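Local coordinates for ssDNA binding protein (Aeropyrum pernix, PDB 4PSN) that binds single-stranded DNA, which it can entrap in a system of tunnels formed between its subunits, at the interface of chains A and B. Residues are numbered along the deposited sequence; one frame, centred on the assembly and turned at random. Chains: chain A/B, ssDNA binding protein.

Contact 1: the interface of chains A and B. Residues chain A 117-118, 122, 143, 169; chain B 52-53, 56.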
loop_
_atom_site.group_PDB
_atom_site.type_symbol
_atom_site.label_atom_id
_atom_site.label_comp_id
_atom_site.label_asym_id
_atom_site.label_seq_id
_atom_site.Cartn_x
_atom_site.Cartn_y
_atom_site.Cartn_z
ATOM N N LEU A 117 -29.618 -3.814 -14.277
ATOM C CA LEU A 117 -28.570 -3.412 -15.207
ATOM C C LEU A 117 -27.708 -4.617 -15.577
ATOM O O LEU A 117 -27.390 -4.823 -16.746
ATOM C CB LEU A 117 -27.715 -2.289 -14.621
ATOM C CG LEU A 117 -26.426 -1.992 -15.390
ATOM C CD1 LEU A 117 -26.727 -1.562 -16.824
ATOM C CD2 LEU A 117 -25.633 -0.913 -14.658
ATOM N N LEU A 118 -27.357 -5.427 -14.581
ATOM C CA LEU A 118 -26.562 -6.634 -14.817
ATOM C C LEU A 118 -27.293 -7.713 -15.630
ATOM O O LEU A 118 -26.662 -8.562 -16.257
ATOM C CB LEU A 118 -26.118 -7.216 -13.483
ATOM C CG LEU A 118 -25.212 -6.268 -12.725
ATOM C CD1 LEU A 118 -24.739 -6.875 -11.400
ATOM C CD2 LEU A 118 -24.041 -5.886 -13.618
ATOM N N ILE A 122 -24.791 -6.569 -22.694
ATOM C CA ILE A 122 -24.203 -5.314 -23.126
ATOM C C ILE A 122 -24.327 -5.209 -24.641
ATOM O O ILE A 122 -23.948 -6.132 -25.372
ATOM C CB ILE A 122 -22.716 -5.227 -22.725
ATOM C CG1 ILE A 122 -22.565 -5.410 -21.207
ATOM C CG2 ILE A 122 -22.123 -3.901 -23.225
ATOM C CD1 ILE A 122 -21.121 -5.679 -20.735
ATOM N N TYR A 143 -19.447 1.277 -27.832
ATOM C CA TYR A 143 -20.481 1.163 -26.825
ATOM C C TYR A 143 -21.111 2.542 -26.714
ATOM O O TYR A 143 -20.406 3.528 -26.464
ATOM C CB TYR A 143 -19.860 0.768 -25.483
ATOM C CG TYR A 143 -20.851 0.744 -24.366
ATOM C CD1 TYR A 143 -21.919 -0.136 -24.397
ATOM C CD2 TYR A 143 -20.721 1.599 -23.275
ATOM C CE1 TYR A 143 -22.835 -0.173 -23.386
ATOM C CE2 TYR A 143 -21.638 1.574 -22.246
ATOM C CZ TYR A 143 -22.694 0.684 -22.307
ATOM O OH TYR A 143 -23.614 0.632 -21.293
ATOM N N PRO A 169 -17.990 -1.232 -21.232
ATOM C CA PRO A 169 -18.136 -0.687 -19.875
ATOM C C PRO A 169 -17.496 -1.569 -18.815
ATOM O O PRO A 169 -17.447 -1.180 -17.647
ATOM C CB PRO A 169 -19.657 -0.642 -19.674
ATOM C CG PRO A 169 -20.178 -1.778 -20.516
ATOM C CD PRO A 169 -19.254 -1.802 -21.743
ATOM N N ARG B 52 -18.912 -3.038 -14.291
ATOM C CA ARG B 52 -19.894 -2.650 -15.287
ATOM C C ARG B 52 -20.859 -1.613 -14.687
ATOM O O ARG B 52 -21.220 -0.626 -15.326
ATOM C CB ARG B 52 -20.641 -3.903 -15.783
ATOM C CG ARG B 52 -21.445 -3.731 -17.078
ATOM C CD ARG B 52 -22.899 -3.379 -16.805
ATOM N NE ARG B 52 -23.668 -3.136 -18.033
ATOM C CZ ARG B 52 -23.708 -1.969 -18.677
ATOM N NH1 ARG B 52 -23.020 -0.932 -18.208
ATOM N NH2 ARG B 52 -24.441 -1.826 -19.782
ATOM N N VAL B 53 -21.284 -1.850 -13.454
ATOM C CA VAL B 53 -22.148 -0.907 -12.741
ATOM C C VAL B 53 -21.431 0.415 -12.436
ATOM O O VAL B 53 -21.970 1.496 -12.650
ATOM C CB VAL B 53 -22.626 -1.522 -11.414
ATOM C CG1 VAL B 53 -23.356 -0.477 -10.569
ATOM C CG2 VAL B 53 -23.502 -2.710 -11.702
ATOM N N GLU B 56 -21.151 2.863 -15.451
ATOM C CA GLU B 56 -22.364 3.653 -15.630
ATOM C C GLU B 56 -22.466 4.753 -14.566
ATOM O O GLU B 56 -22.781 5.898 -14.873
ATOM C CB GLU B 56 -23.613 2.767 -15.564
ATOM C CG GLU B 56 -23.657 1.688 -16.640
ATOM C CD GLU B 56 -23.520 2.265 -18.043
ATOM O OE1 GLU B 56 -23.833 3.463 -18.236
ATOM O OE2 GLU B 56 -23.084 1.524 -18.949
HETATM O O HOH W 1 -25.002 -5.310 -18.427
#

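Contact 2: the interface of chains A and B. Residues chain A 53, 87; chain B 111, 114-115, 117-118.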
loop_
_atom_site.group_PDB
_atom_site.type_symbol
_atom_site.label_atom_id
_atom_site.label_comp_id
_atom_site.label_asym_id
_atom_site.label_seq_id
_atom_site.Cartn_x
_atom_site.Cartn_y
_atom_site.Cartn_z
ATOM N N VAL A 53 6.226 24.048 5.549
ATOM C CA VAL A 53 6.109 24.752 4.276
ATOM C C VAL A 53 4.838 24.320 3.529
ATOM O O VAL A 53 4.118 25.148 2.969
ATOM C CB VAL A 53 7.336 24.484 3.394
ATOM C CG1 VAL A 53 7.156 25.109 2.024
ATOM C CG2 VAL A 53 8.586 25.004 4.072
ATOM N N PHE A 87 13.381 23.107 -3.988
ATOM C CA PHE A 87 12.019 23.614 -4.126
ATOM C C PHE A 87 11.583 23.930 -5.550
ATOM O O PHE A 87 10.390 24.083 -5.815
ATOM C CB PHE A 87 11.762 24.778 -3.171
ATOM C CG PHE A 87 11.566 24.337 -1.757
ATOM C CD1 PHE A 87 10.344 23.822 -1.346
ATOM C CD2 PHE A 87 12.610 24.395 -0.843
ATOM C CE1 PHE A 87 10.158 23.395 -0.041
ATOM C CE2 PHE A 87 12.431 23.967 0.467
ATOM C CZ PHE A 87 11.201 23.460 0.863
ATOM N N ALA B 111 7.253 28.560 -3.981
ATOM C CA ALA B 111 8.501 27.820 -3.819
ATOM C C ALA B 111 9.690 28.754 -3.622
ATOM O O ALA B 111 10.749 28.339 -3.159
ATOM C CB ALA B 111 8.735 26.905 -5.020
ATOM N N ALA B 114 9.910 29.612 0.037
ATOM C CA ALA B 114 10.002 28.385 0.825
ATOM C C ALA B 114 11.296 28.217 1.636
ATOM O O ALA B 114 11.232 27.920 2.827
ATOM C CB ALA B 114 9.750 27.145 -0.069
ATOM N N PRO B 115 12.472 28.383 0.996
ATOM C CA PRO B 115 13.733 28.172 1.726
ATOM C C PRO B 115 13.828 29.001 3.012
ATOM O O PRO B 115 14.502 28.600 3.964
ATOM C CB PRO B 115 14.792 28.615 0.715
ATOM C CG PRO B 115 14.164 28.342 -0.605
ATOM C CD PRO B 115 12.715 28.705 -0.421
ATOM N N LEU B 117 10.967 29.927 4.934
ATOM C CA LEU B 117 10.027 29.259 5.828
ATOM C C LEU B 117 10.596 27.977 6.450
ATOM O O LEU B 117 10.300 27.661 7.602
ATOM C CB LEU B 117 8.718 28.952 5.091
ATOM C CG LEU B 117 7.629 30.020 5.146
ATOM C CD1 LEU B 117 8.245 31.398 5.117
ATOM C CD2 LEU B 117 6.639 29.838 4.007
ATOM N N LEU B 118 11.391 27.236 5.683
ATOM C CA LEU B 118 11.984 25.997 6.171
ATOM C C LEU B 118 12.634 26.216 7.535
ATOM O O LEU B 118 12.497 25.392 8.439
ATOM C CB LEU B 118 13.042 25.479 5.189
ATOM C CG LEU B 118 12.825 24.199 4.374
ATOM C CD1 LEU B 118 14.155 23.447 4.187
ATOM C CD2 LEU B 118 11.767 23.295 4.991
#

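Contact 1: the interface of chains A and B
B:Arg52 and A:Tyr143 reach each other through two extended first torsions: CG of the arginine lies anti to its backbone N (chi1 -165°), the chain then bending at chi2, while the tyrosine ring also swings away from its own N (chi1 175°) and points its hydroxyl at the partner subunit. The site is part of a two-fold symmetric interface between two copies of the protein, where the end of helix 100-119 and strand 137-143 of one meet helix 40-61 of the other and probably help hold the pair together. The phenol OH donates to the carboxylate oxygen OE2 of B:Glu56 at 2.6 Å, on the syn side but tilted from the carboxylate plane, and its own oxygen accepts a hydrogen bond from NH2 of B:Arg52 at 3.0 Å. Within chain B the other terminal nitrogen of the guanidinium, NH1, forms a salt bridge of 2.6 Å with that same OE2, approaching the oxygen's anti lone pair from almost within the guanidinium plane. B:Glu56 thus probably helps to position the arginine, an example of an interfacial charge pair capped by a phenol.

The guanidinium is also clamped between apolar groups of chain A: A:Leu117 CD1 sits over the centre of one face, 3.5 Å above the plane, and A:Pro169 CG covers the opposite face nearer the rim. Were B:Arg52 replaced by an alanine, B:Glu56 would probably lose its charge mate and A:Tyr143 a donor, with a gap left between A:Leu117 and A:Pro169. Nearby, A:Leu118 CD2 packs on B:Val53 CG2 at 3.7 Å. At the guanidinium edge, NE of B:Arg52 lies 2.6 Å from a water O, and that water reaches the backbone O of A:Leu117 at 3.0 Å.

Contact 2: the interface of chains A and B
A:Phe87 lays one face of its ring on the methyl group of B:Ala114, and this is the dense part of the contact. CB of the alanine stands over the middle of the ring, 3.7 Å from the centroid, in a CH-pi arrangement that spreads its contact over several ring carbons. With CG of the phenylalanine anti to its carbonyl carbon (chi1 -76°), the ring lies along helix 100-119 of chain B, and its far end reaches the next turn. There CE2 touches CG of B:Leu118 at 3.9 Å, the two side chains meeting at a slant. As an example of a small residue making room for an aromatic face, the alanine probably lets the ring come close to the helix, and the branched leucine is likely to limit how far it can slide along it.

A:Val53 fills the neighbouring position by dividing its two methyls between partners. CG1 meets the B:Ala114 methyl at 3.9 Å, so that this one CB is shared by valine and phenylalanine, whereas CG2 packs against CD2 of B:Leu118 at 3.7 Å.

Towards the margins the fit is looser. B:Pro115 brings its ring carbon CG no nearer than 4.2 Å to CD2 of A:Phe87, lying beside the aromatic group next to the alanine. B:Leu117 adds little: its CB lies 4.1 Å from CG2 of A:Val53, and the partner hides just 6 Å² of its surface. B:Ala111, at the other end of the phenylalanine, differs from both: its CB comes within 3.4 Å of the backbone O of A:Phe87, close at that one pair of atoms, yet only 10 Å² of the residue is hidden.

In the fold, the chain B residues belong to the C-terminal half of helix 100-119, which packs against helix 40-61 of chain A through A:Val53 and against the turn joining strands 82-86 and 90-97 through A:Phe87.

Contact 1 and contact 2 lie about 48 Å apart, measured between the centres of their C-alpha atoms, yet they draw on the same elements with the chains exchanged. In both, the end of helix 100-119 of one subunit meets helix 40-61 of the other, and positions 53, 117 and 118 recur. Contact 1 extends this helix pairing to strand 137-143 and the loop at A:Pro169; contact 2 extends it to A:Phe87. Two-fold symmetry repeats each set of contacts, making a reciprocal exchange that probably steadies this pair of subunits and may help hold them around the DNA-entrapping tunnels.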